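Local coordinates for protein purine nucleoside phosphorylase (Thermus thermophilus, PDB 1ODK) that probably catalyses the phosphorolytic cleavage of purine nucleosides, releasing the free purine base and a pentose 1-phosphate, and assembles as a hexamer, at residues B[28-33]-B[221-226]; B[53-58]-B[229-233]; B[71-75]-B[188-192]; B[129-133]-B[194-198]. All blocks are in the same frame, centred on the assembly; numbering follows the deposited sequence.

Interaction 1. Residues B[28-33]-B[221-226]; sequences WIAKTF and VRRMVE
Two helices meet here at a steep angle: 28-33, the last turn and a half of helix 23-33, and 221-226, within the long C-terminal helix 214-233. The axes of these short segments come to 11.7 Å and cross at -70°, with I29 and V225 in register, their CA atoms 7.5 Å apart. V225 (chi1 t) is the most covered residue, with its CA-to-CB bond toward the other helix. Its CG1 lies over one face of the F33 ring, 4.0 Å from the centroid and 19° off the normal, a CH-pi contact with CE1 of F33 3.8 Å from CG1. Its CG2 reaches CD1 of I29 at 3.8 Å. In this alpha/beta fold of the phosphorylase superfamily, the pairing ties the first helix of the chain to the last. F33 takes chi1 m and chi2 82°, which also sets its CZ 4.2 Å from CG of R222. W28 (chi1 t, chi2 79°) turns the edge of its six-membered ring to R222 and V225: CH2 is 3.8 Å from CA of R222, and CZ3 is 4.2 Å from CG2 of V225; CZ3 also lies 4.0 Å from CG1 of V221. No hydrogen bond crosses the interface. R222 and E226 form a salt bridge one turn apart on their own helix, NH1 to OE2 at 3.1 Å, and Y146 hydrogen-bonds to both.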
loop_
_atom_site.group_PDB
_atom_site.type_symbol
_atom_site.label_atom_id
_atom_site.label_comp_id
_atom_site.label_asym_id
_atom_site.label_seq_id
_atom_site.Cartn_x
_atom_site.Cartn_y
_atom_site.Cartn_z
ATOM N N TRP B 28 36.677 -6.417 -20.011
ATOM C CA TRP B 28 37.247 -7.759 -20.055
ATOM C C TRP B 28 36.525 -8.639 -21.075
ATOM O O TRP B 28 37.156 -9.392 -21.820
ATOM C CB TRP B 28 37.165 -8.414 -18.676
ATOM C CG TRP B 28 37.642 -9.823 -18.675
ATOM C CD1 TRP B 28 38.936 -10.253 -18.655
ATOM C CD2 TRP B 28 36.826 -11.000 -18.741
ATOM N NE1 TRP B 28 38.977 -11.629 -18.705
ATOM C CE2 TRP B 28 37.695 -12.111 -18.759
ATOM C CE3 TRP B 28 35.442 -11.221 -18.789
ATOM C CZ2 TRP B 28 37.227 -13.428 -18.823
ATOM C CZ3 TRP B 28 34.976 -12.531 -18.851
ATOM C CH2 TRP B 28 35.869 -13.617 -18.867
ATOM N N ILE B 29 35.199 -8.543 -21.101
ATOM C CA ILE B 29 34.400 -9.332 -22.031
ATOM C C ILE B 29 34.720 -8.958 -23.476
ATOM O O ILE B 29 34.951 -9.824 -24.319
ATOM C CB ILE B 29 32.882 -9.110 -21.808
ATOM C CG1 ILE B 29 32.460 -9.647 -20.440
ATOM C CG2 ILE B 29 32.087 -9.794 -22.911
ATOM C CD1 ILE B 29 31.028 -9.284 -20.082
ATOM N N ALA B 30 34.721 -7.663 -23.758
ATOM C CA ALA B 30 34.993 -7.185 -25.104
ATOM C C ALA B 30 36.360 -7.633 -25.611
ATOM O O ALA B 30 36.478 -8.178 -26.706
ATOM C CB ALA B 30 34.889 -5.666 -25.144
ATOM N N LYS B 31 37.392 -7.408 -24.805
ATOM C CA LYS B 31 38.751 -7.771 -25.184
ATOM C C LYS B 31 39.004 -9.274 -25.241
ATOM O O LYS B 31 39.773 -9.747 -26.080
ATOM C CB LYS B 31 39.745 -7.116 -24.220
ATOM C CG LYS B 31 39.865 -5.610 -24.414
ATOM C CD LYS B 31 40.720 -4.953 -23.343
ATOM C CE LYS B 31 41.160 -3.560 -23.780
ATOM N NZ LYS B 31 40.011 -2.737 -24.258
ATOM N N THR B 32 38.346 -10.023 -24.362
ATOM C CA THR B 32 38.522 -11.470 -24.296
ATOM C C THR B 32 37.743 -12.278 -25.339
ATOM O O THR B 32 38.267 -13.245 -25.894
ATOM C CB THR B 32 38.138 -12.003 -22.893
ATOM O OG1 THR B 32 38.980 -11.399 -21.906
ATOM C CG2 THR B 32 38.299 -13.511 -22.825
ATOM N N PHE B 33 36.506 -11.877 -25.615
ATOM C CA PHE B 33 35.665 -12.618 -26.551
ATOM C C PHE B 33 35.397 -12.018 -27.927
ATOM O O PHE B 33 35.060 -12.746 -28.862
ATOM C CB PHE B 33 34.302 -12.909 -25.908
ATOM C CG PHE B 33 34.372 -13.775 -24.685
ATOM C CD1 PHE B 33 34.691 -13.229 -23.444
ATOM C CD2 PHE B 33 34.107 -15.140 -24.771
ATOM C CE1 PHE B 33 34.741 -14.030 -22.306
ATOM C CE2 PHE B 33 34.157 -15.953 -23.637
ATOM C CZ PHE B 33 34.474 -15.395 -22.401
ATOM N N VAL B 221 32.199 -16.083 -13.809
ATOM C CA VAL B 221 31.938 -14.997 -14.746
ATOM C C VAL B 221 32.249 -15.428 -16.182
ATOM O O VAL B 221 31.497 -15.125 -17.114
ATOM C CB VAL B 221 32.790 -13.758 -14.401
ATOM C CG1 VAL B 221 32.717 -12.737 -15.537
ATOM C CG2 VAL B 221 32.298 -13.145 -13.086
ATOM N N ARG B 222 33.359 -16.133 -16.367
ATOM C CA ARG B 222 33.730 -16.584 -17.706
ATOM C C ARG B 222 32.675 -17.533 -18.270
ATOM O O ARG B 222 32.286 -17.419 -19.433
ATOM C CB ARG B 222 35.087 -17.296 -17.683
ATOM C CG ARG B 222 35.620 -17.643 -19.076
ATOM C CD ARG B 222 36.732 -18.682 -18.999
ATOM N NE ARG B 222 36.235 -19.976 -18.534
ATOM C CZ ARG B 222 35.417 -20.763 -19.231
ATOM N NH1 ARG B 222 35.000 -20.397 -20.434
ATOM N NH2 ARG B 222 35.008 -21.915 -18.718
ATOM N N ARG B 223 32.216 -18.465 -17.441
ATOM C CA ARG B 223 31.211 -19.440 -17.861
ATOM C C ARG B 223 29.904 -18.758 -18.245
ATOM O O ARG B 223 29.283 -19.087 -19.258
ATOM C CB ARG B 223 30.944 -20.433 -16.731
ATOM C CG ARG B 223 32.153 -21.253 -16.311
ATOM C CD ARG B 223 31.842 -22.074 -15.067
ATOM N NE ARG B 223 32.931 -22.986 -14.733
ATOM C CZ ARG B 223 32.899 -23.847 -13.723
ATOM N NH1 ARG B 223 31.828 -23.913 -12.942
ATOM N NH2 ARG B 223 33.935 -24.645 -13.498
ATOM N N MET B 224 29.487 -17.809 -17.416
ATOM C CA MET B 224 28.256 -17.073 -17.651
ATOM C C MET B 224 28.285 -16.289 -18.973
ATOM O O MET B 224 27.305 -16.279 -19.722
ATOM C CB MET B 224 28.011 -16.146 -16.455
ATOM C CG MET B 224 27.321 -14.846 -16.758
ATOM S SD MET B 224 27.133 -13.932 -15.227
ATOM C CE MET B 224 28.669 -13.032 -15.132
ATOM N N VAL B 225 29.410 -15.638 -19.260
ATOM C CA VAL B 225 29.551 -14.861 -20.492
ATOM C C VAL B 225 29.539 -15.762 -21.729
ATOM O O VAL B 225 28.917 -15.434 -22.741
ATOM C CB VAL B 225 30.858 -14.030 -20.472
ATOM C CG1 VAL B 225 31.069 -13.337 -21.818
ATOM C CG2 VAL B 225 30.785 -12.989 -19.352
ATOM N N GLU B 226 30.230 -16.895 -21.647
ATOM C CA GLU B 226 30.270 -17.837 -22.760
ATOM C C GLU B 226 28.848 -18.317 -23.060
ATOM O O GLU B 226 28.443 -18.416 -24.221
ATOM C CB GLU B 226 31.156 -19.035 -22.413
ATOM C CG GLU B 226 31.280 -20.055 -23.537
ATOM C CD GLU B 226 32.143 -21.246 -23.159
ATOM O OE1 GLU B 226 32.413 -22.084 -24.045
ATOM O OE2 GLU B 226 32.547 -21.347 -21.981
#

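Interaction 2. Residues B[53-58]-B[229-233]; sequences YKGVPV and LEAVL
The turn Y53-V56 is type I', with positive phi at K54 (52/42) and G55 (81/-1); Y53 N donates to V56 O at 2.8 Å and V56 N to Y53 O at 2.9 Å, so both backbone pairs of the turn are satisfied. Across from it runs helix segment 229-233, its axis 10.3 Å from that of strand 56-58 at 122°. E230 (chi1 m, chi2 m) curls its carboxylate back so that OE1 accepts twice: from Y53 OH at 2.5 Å, and from K54 NZ at 2.7 Å in a salt bridge, with K54 fully extended beyond chi1 m. The Y53 ring (chi1 t) receives L229 CB over one face, 3.9 Å from its centroid, while Y53 CD2 meets L233 CD2 at 3.6 Å. V56 CG2 lies 4.0 Å from L233 CG, and V58 CG1 3.9 Å from L229 CD2. L233 N makes only weak helical bonds, but V232 O accepts from R16. The arrangement is a beta hairpin with a two-residue type I' loop, joining strands 48-53 and 56-61 and docked on the C-terminal helix.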
loop_
_atom_site.group_PDB
_atom_site.type_symbol
_atom_site.label_atom_id
_atom_site.label_comp_id
_atom_site.label_asym_id
_atom_site.label_seq_id
_atom_site.Cartn_x
_atom_site.Cartn_y
_atom_site.Cartn_z
ATOM N N TYR B 53 31.431 -11.496 -32.760
ATOM C CA TYR B 53 31.584 -12.769 -32.073
ATOM C C TYR B 53 31.174 -13.855 -33.052
ATOM O O TYR B 53 30.003 -13.961 -33.413
ATOM C CB TYR B 53 30.690 -12.835 -30.832
ATOM C CG TYR B 53 30.815 -14.148 -30.093
ATOM C CD1 TYR B 53 31.988 -14.474 -29.415
ATOM C CD2 TYR B 53 29.776 -15.078 -30.102
ATOM C CE1 TYR B 53 32.128 -15.697 -28.763
ATOM C CE2 TYR B 53 29.903 -16.308 -29.451
ATOM C CZ TYR B 53 31.080 -16.608 -28.786
ATOM O OH TYR B 53 31.214 -17.810 -28.138
ATOM N N LYS B 54 32.137 -14.663 -33.482
ATOM C CA LYS B 54 31.864 -15.721 -34.442
ATOM C C LYS B 54 31.138 -15.151 -35.658
ATOM O O LYS B 54 30.173 -15.733 -36.169
ATOM C CB LYS B 54 31.055 -16.843 -33.783
ATOM C CG LYS B 54 31.843 -17.550 -32.686
ATOM C CD LYS B 54 31.096 -18.739 -32.106
ATOM C CE LYS B 54 31.965 -19.497 -31.113
ATOM N NZ LYS B 54 31.264 -20.686 -30.540
ATOM N N GLY B 55 31.616 -13.985 -36.094
ATOM C CA GLY B 55 31.068 -13.308 -37.256
ATOM C C GLY B 55 29.800 -12.502 -37.059
ATOM O O GLY B 55 29.311 -11.882 -38.005
ATOM N N VAL B 56 29.267 -12.496 -35.840
ATOM C CA VAL B 56 28.033 -11.769 -35.563
ATOM C C VAL B 56 28.286 -10.554 -34.679
ATOM O O VAL B 56 28.966 -10.653 -33.664
ATOM C CB VAL B 56 27.005 -12.684 -34.859
ATOM C CG1 VAL B 56 25.712 -11.918 -34.599
ATOM C CG2 VAL B 56 26.740 -13.924 -35.716
ATOM N N PRO B 57 27.736 -9.390 -35.057
ATOM C CA PRO B 57 27.947 -8.191 -34.240
ATOM C C PRO B 57 27.359 -8.357 -32.835
ATOM O O PRO B 57 26.235 -8.831 -32.671
ATOM C CB PRO B 57 27.240 -7.097 -35.038
ATOM C CG PRO B 57 27.344 -7.588 -36.471
ATOM C CD PRO B 57 27.032 -9.061 -36.311
ATOM N N VAL B 58 28.138 -7.982 -31.828
ATOM C CA VAL B 58 27.703 -8.065 -30.437
ATOM C C VAL B 58 28.229 -6.859 -29.660
ATOM O O VAL B 58 29.400 -6.492 -29.781
ATOM C CB VAL B 58 28.219 -9.364 -29.759
ATOM C CG1 VAL B 58 27.932 -9.325 -28.262
ATOM C CG2 VAL B 58 27.541 -10.584 -30.389
ATOM N N LEU B 229 26.876 -15.353 -24.710
ATOM C CA LEU B 229 27.289 -15.081 -26.088
ATOM C C LEU B 229 26.717 -16.137 -27.024
ATOM O O LEU B 229 26.161 -15.817 -28.078
ATOM C CB LEU B 229 28.822 -15.050 -26.189
ATOM C CG LEU B 229 29.481 -13.807 -25.577
ATOM C CD1 LEU B 229 30.976 -14.018 -25.443
ATOM C CD2 LEU B 229 29.187 -12.591 -26.444
ATOM N N GLU B 230 26.850 -17.398 -26.630
ATOM C CA GLU B 230 26.328 -18.499 -27.426
ATOM C C GLU B 230 24.813 -18.381 -27.581
ATOM O O GLU B 230 24.260 -18.635 -28.654
ATOM C CB GLU B 230 26.680 -19.829 -26.762
ATOM C CG GLU B 230 28.154 -20.167 -26.846
ATOM C CD GLU B 230 28.609 -20.349 -28.281
ATOM O OE1 GLU B 230 29.534 -19.635 -28.716
ATOM O OE2 GLU B 230 28.031 -21.209 -28.977
ATOM N N ALA B 231 24.149 -17.981 -26.503
ATOM C CA ALA B 231 22.700 -17.834 -26.501
ATOM C C ALA B 231 22.172 -16.734 -27.423
ATOM O O ALA B 231 21.204 -16.952 -28.157
ATOM C CB ALA B 231 22.207 -17.591 -25.066
ATOM N N VAL B 232 22.794 -15.555 -27.396
ATOM C CA VAL B 232 22.311 -14.460 -28.237
ATOM C C VAL B 232 22.440 -14.747 -29.721
ATOM O O VAL B 232 21.731 -14.156 -30.534
ATOM C CB VAL B 232 23.016 -13.108 -27.924
ATOM C CG1 VAL B 232 22.678 -12.672 -26.510
ATOM C CG2 VAL B 232 24.517 -13.224 -28.112
ATOM N N LEU B 233 23.342 -15.653 -30.077
ATOM C CA LEU B 233 23.514 -16.015 -31.476
ATOM C C LEU B 233 22.392 -16.966 -31.895
ATOM O O LEU B 233 22.091 -17.100 -33.079
ATOM C CB LEU B 233 24.880 -16.675 -31.695
ATOM C CG LEU B 233 26.000 -15.760 -32.216
ATOM C CD1 LEU B 233 26.148 -14.538 -31.327
ATOM C CD2 LEU B 233 27.300 -16.547 -32.283
#

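Interaction 3. Residues B[71-75]-B[188-192]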
loop_
_atom_site.group_PDB
_atom_site.type_symbol
_atom_site.label_atom_id
_atom_site.label_comp_id
_atom_site.label_asym_id
_atom_site.label_seq_id
_atom_site.Cartn_x
_atom_site.Cartn_y
_atom_site.Cartn_z
ATOM N N ALA B 71 17.788 0.768 -16.007
ATOM C CA ALA B 71 16.640 1.189 -16.809
ATOM C C ALA B 71 17.032 2.299 -17.767
ATOM O O ALA B 71 16.619 2.301 -18.927
ATOM C CB ALA B 71 15.487 1.649 -15.904
ATOM N N ILE B 72 17.826 3.245 -17.282
ATOM C CA ILE B 72 18.283 4.345 -18.121
ATOM C C ILE B 72 19.098 3.796 -19.293
ATOM O O ILE B 72 18.931 4.230 -20.433
ATOM C CB ILE B 72 19.166 5.319 -17.317
ATOM C CG1 ILE B 72 18.280 6.228 -16.460
ATOM C CG2 ILE B 72 20.068 6.126 -18.263
ATOM C CD1 ILE B 72 19.057 7.052 -15.442
ATOM N N VAL B 73 19.982 2.844 -19.002
ATOM C CA VAL B 73 20.833 2.255 -20.031
ATOM C C VAL B 73 20.026 1.427 -21.029
ATOM O O VAL B 73 20.244 1.517 -22.241
ATOM C CB VAL B 73 21.947 1.384 -19.395
ATOM C CG1 VAL B 73 22.757 0.672 -20.486
ATOM C CG2 VAL B 73 22.867 2.259 -18.563
ATOM N N VAL B 74 19.086 0.637 -20.526
ATOM C CA VAL B 74 18.241 -0.187 -21.389
ATOM C C VAL B 74 17.371 0.690 -22.300
ATOM O O VAL B 74 17.302 0.458 -23.506
ATOM C CB VAL B 74 17.340 -1.130 -20.543
ATOM C CG1 VAL B 74 16.318 -1.829 -21.426
ATOM C CG2 VAL B 74 18.202 -2.167 -19.836
ATOM N N GLU B 75 16.714 1.699 -21.728
ATOM C CA GLU B 75 15.866 2.597 -22.514
ATOM C C GLU B 75 16.664 3.228 -23.658
ATOM O O GLU B 75 16.194 3.310 -24.795
ATOM C CB GLU B 75 15.290 3.707 -21.620
ATOM C CG GLU B 75 14.231 3.232 -20.619
ATOM C CD GLU B 75 12.824 3.195 -21.205
ATOM O OE1 GLU B 75 12.676 2.929 -22.417
ATOM O OE2 GLU B 75 11.857 3.420 -20.446
ATOM N N LEU B 188 11.027 -3.749 -19.059
ATOM C CA LEU B 188 11.279 -2.934 -20.240
ATOM C C LEU B 188 11.288 -3.766 -21.516
ATOM O O LEU B 188 10.938 -3.268 -22.586
ATOM C CB LEU B 188 12.597 -2.168 -20.086
ATOM C CG LEU B 188 12.495 -1.017 -19.075
ATOM C CD1 LEU B 188 13.862 -0.384 -18.855
ATOM C CD2 LEU B 188 11.494 0.025 -19.584
ATOM N N GLY B 189 11.687 -5.029 -21.407
ATOM C CA GLY B 189 11.693 -5.889 -22.577
ATOM C C GLY B 189 10.281 -5.995 -23.133
ATOM O O GLY B 189 10.057 -5.885 -24.345
ATOM N N ARG B 190 9.313 -6.204 -22.247
ATOM C CA ARG B 190 7.924 -6.304 -22.679
ATOM C C ARG B 190 7.359 -4.946 -23.112
ATOM O O ARG B 190 6.700 -4.840 -24.149
ATOM C CB ARG B 190 7.060 -6.904 -21.561
ATOM C CG ARG B 190 7.294 -8.399 -21.310
ATOM C CD ARG B 190 7.102 -9.204 -22.594
ATOM N NE ARG B 190 6.609 -10.557 -22.354
ATOM C CZ ARG B 190 7.345 -11.564 -21.894
ATOM N NH1 ARG B 190 8.632 -11.382 -21.622
ATOM N NH2 ARG B 190 6.793 -12.758 -21.706
ATOM N N MET B 191 7.628 -3.905 -22.331
ATOM C CA MET B 191 7.124 -2.569 -22.654
ATOM C C MET B 191 7.641 -2.028 -23.985
ATOM O O MET B 191 6.898 -1.398 -24.745
ATOM C CB MET B 191 7.507 -1.568 -21.556
ATOM C CG MET B 191 6.809 -1.761 -20.211
ATOM S SD MET B 191 7.438 -0.579 -18.990
ATOM C CE MET B 191 6.748 0.952 -19.605
ATOM N N ARG B 192 8.919 -2.268 -24.258
ATOM C CA ARG B 192 9.539 -1.760 -25.473
ATOM C C ARG B 192 9.566 -2.749 -26.627
ATOM O O ARG B 192 10.065 -2.435 -27.706
ATOM C CB ARG B 192 10.962 -1.286 -25.161
ATOM C CG ARG B 192 11.041 -0.289 -24.000
ATOM C CD ARG B 192 10.104 0.906 -24.199
ATOM N NE ARG B 192 10.150 1.807 -23.050
ATOM C CZ ARG B 192 9.113 2.493 -22.584
ATOM N NH1 ARG B 192 9.269 3.280 -21.529
ATOM N NH2 ARG B 192 7.922 2.397 -23.165
#
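This is a buried helix-helix contact in which a salt bridge sits beside a leucine: the middle of helix 67-79 lies against the last turn of helix 182-192. The two segments run in roughly the same direction, 34° apart, with their axes 11.3 Å from each other, a gap wide enough to be bridged by side chains. E75 and L188 are nearest in register, their CA atoms 7.5 Å apart. R192 meets E75 in a bidentate pairing through one edge of the guanidinium: NE donates to OE1 at 2.8 Å and NH1 to OE2 at 2.8 Å, the latter almost linear at 174°. Y119, from helix 114-120, also hydrogen-bonds to E75 OE2, so that oxygen has two partners. Helices 67-79 and 182-192 belong to the helical layer packed around the central mixed sheet of the phosphorylase fold, and this contact joins two of them directly. Next to the charged pair, L188 inserts CD1 between residues one turn apart, 3.9 Å from A71 CB and 3.8 Å from V74 CG1, while its CD2 is 3.5 Å from E75 OE2. The same segments also reach other copies of the protein: E75 packs on Y160 of the third subunit, and R190, on a different side of its helix, hydrogen-bonds to Q107 of the second.

Interaction 4. Residues B[129-133]-B[194-198]; sequences PDPEV and VRTGA
D130 N donates to T196 O at 2.8 Å with an N-H...O angle of 158°, the one hydrogen bond between loop 129-130 and strand 195-198. The D130 side chain lies against R195 and also serves its own segment: with chi1 t, OD2 accepts from V133 N at 3.1 Å (159°), making D130 the N-cap of helix 131-144. P129 (-73/174) and D130 (-67/138) are extended, and helical angles begin at P131. The same OD2 stands 4.0 Å from R195 NE, well out of the guanidinium plane, so opposite charges are near without a salt bridge. R195 leaves the strand with chi1 m and then runs extended, its CG 3.5 Å from D130 CG and its NH1 4.3 Å from E132 CB. The CA atoms of P129 and G197 lie 4.7 Å apart, those of D130 and R195 5.0 Å. V133 (chi1 t) sits over the strand, CG2 3.6 Å from R195 CB and CG1 3.7 Å from G197 CA, and P129 CB lies 3.8 Å from that same CA. A side chain on G197 could not fit, since a CB there would fall 2.4 Å from V133 CG1. Capped by its own aspartate, the helix start is held on the strand by one backbone hydrogen bond and by packing, with no side-chain hydrogen bond or salt bridge between the two segments, and the missing side chain of G197 makes the close approach possible.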
loop_
_atom_site.group_PDB
_atom_site.type_symbol
_atom_site.label_atom_id
_atom_site.label_comp_id
_atom_site.label_asym_id
_atom_site.label_seq_id
_atom_site.Cartn_x
_atom_site.Cartn_y
_atom_site.Cartn_z
ATOM N N PRO B 129 11.779 -12.962 -18.464
ATOM C CA PRO B 129 12.586 -12.727 -19.664
ATOM C C PRO B 129 11.782 -13.068 -20.916
ATOM O O PRO B 129 10.651 -13.557 -20.826
ATOM C CB PRO B 129 13.761 -13.679 -19.470
ATOM C CG PRO B 129 13.104 -14.856 -18.773
ATOM C CD PRO B 129 12.243 -14.156 -17.735
ATOM N N ASP B 130 12.351 -12.786 -22.082
ATOM C CA ASP B 130 11.687 -13.144 -23.327
ATOM C C ASP B 130 11.726 -14.676 -23.309
ATOM O O ASP B 130 12.747 -15.263 -22.957
ATOM C CB ASP B 130 12.478 -12.628 -24.525
ATOM C CG ASP B 130 11.989 -13.216 -25.821
ATOM O OD1 ASP B 130 10.873 -12.855 -26.253
ATOM O OD2 ASP B 130 12.713 -14.054 -26.394
ATOM N N PRO B 131 10.628 -15.345 -23.692
ATOM C CA PRO B 131 10.705 -16.809 -23.649
ATOM C C PRO B 131 11.802 -17.464 -24.488
ATOM O O PRO B 131 12.467 -18.390 -24.017
ATOM C CB PRO B 131 9.286 -17.255 -24.043
ATOM C CG PRO B 131 8.704 -16.068 -24.759
ATOM C CD PRO B 131 9.268 -14.884 -24.023
ATOM N N GLU B 132 12.009 -16.982 -25.711
ATOM C CA GLU B 132 13.038 -17.556 -26.578
ATOM C C GLU B 132 14.443 -17.374 -26.000
ATOM O O GLU B 132 15.247 -18.309 -25.998
ATOM C CB GLU B 132 12.966 -16.936 -27.976
ATOM C CG GLU B 132 11.729 -17.314 -28.785
ATOM C CD GLU B 132 11.639 -18.807 -29.073
ATOM O OE1 GLU B 132 12.659 -19.514 -28.914
ATOM O OE2 GLU B 132 10.550 -19.271 -29.474
ATOM N N VAL B 133 14.739 -16.171 -25.519
ATOM C CA VAL B 133 16.045 -15.892 -24.930
ATOM C C VAL B 133 16.262 -16.800 -23.727
ATOM O O VAL B 133 17.333 -17.386 -23.559
ATOM C CB VAL B 133 16.155 -14.419 -24.473
ATOM C CG1 VAL B 133 17.481 -14.194 -23.750
ATOM C CG2 VAL B 133 16.051 -13.494 -25.678
ATOM N N VAL B 194 11.248 -5.745 -26.939
ATOM C CA VAL B 194 12.546 -6.315 -27.273
ATOM C C VAL B 194 12.730 -7.593 -26.459
ATOM O O VAL B 194 12.007 -7.828 -25.495
ATOM C CB VAL B 194 13.714 -5.323 -26.999
ATOM C CG1 VAL B 194 13.675 -4.186 -28.011
ATOM C CG2 VAL B 194 13.632 -4.766 -25.583
ATOM N N ARG B 195 13.689 -8.419 -26.856
ATOM C CA ARG B 195 13.932 -9.685 -26.176
ATOM C C ARG B 195 15.036 -9.579 -25.144
ATOM O O ARG B 195 16.163 -9.204 -25.469
ATOM C CB ARG B 195 14.282 -10.752 -27.208
ATOM C CG ARG B 195 13.192 -10.949 -28.246
ATOM C CD ARG B 195 13.561 -12.022 -29.261
ATOM N NE ARG B 195 12.398 -12.421 -30.047
ATOM C CZ ARG B 195 12.397 -13.406 -30.938
ATOM N NH1 ARG B 195 13.507 -14.100 -31.165
ATOM N NH2 ARG B 195 11.283 -13.703 -31.598
ATOM N N THR B 196 14.707 -9.922 -23.901
ATOM C CA THR B 196 15.670 -9.852 -22.812
ATOM C C THR B 196 15.869 -11.179 -22.097
ATOM O O THR B 196 15.104 -12.124 -22.268
ATOM C CB THR B 196 15.243 -8.799 -21.759
ATOM O OG1 THR B 196 14.015 -9.209 -21.143
ATOM C CG2 THR B 196 15.030 -7.441 -22.421
ATOM N N GLY B 197 16.913 -11.229 -21.283
ATOM C CA GLY B 197 17.220 -12.423 -20.529
ATOM C C GLY B 197 18.283 -12.081 -19.510
ATOM O O GLY B 197 18.881 -11.003 -19.560
ATOM N N ALA B 198 18.515 -12.991 -18.574
ATOM C CA ALA B 198 19.523 -12.767 -17.556
ATOM C C ALA B 198 20.109 -14.069 -17.042
ATOM O O ALA B 198 19.390 -15.032 -16.773
ATOM C CB ALA B 198 18.929 -11.967 -16.385
#

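In the fold
The four contacts fall into two touching pairs. Interactions 1 and 2, centres 12 Å apart, share helix 214-233, and F33 packs on both L229 and Y53. Interactions 3 and 4, also 12 Å apart, join through helix 182-192 and the strand that follows it: R190 probably hydrogen-bonds to P129 O and G189 O to V194 N. Interactions 1 and 3 lie on opposite sides of the chain's centre, 23 Å between centres. Within each pair the segments alternate along the chain, and interactions 3 and 4 both lie within the loops closed by 1 and 2. Interactions 2 and 4 reach the same mixed sheet. The C-terminal helix thus returns to the N-terminal elements, while interactions 3 and 4 adjoin the second subunit.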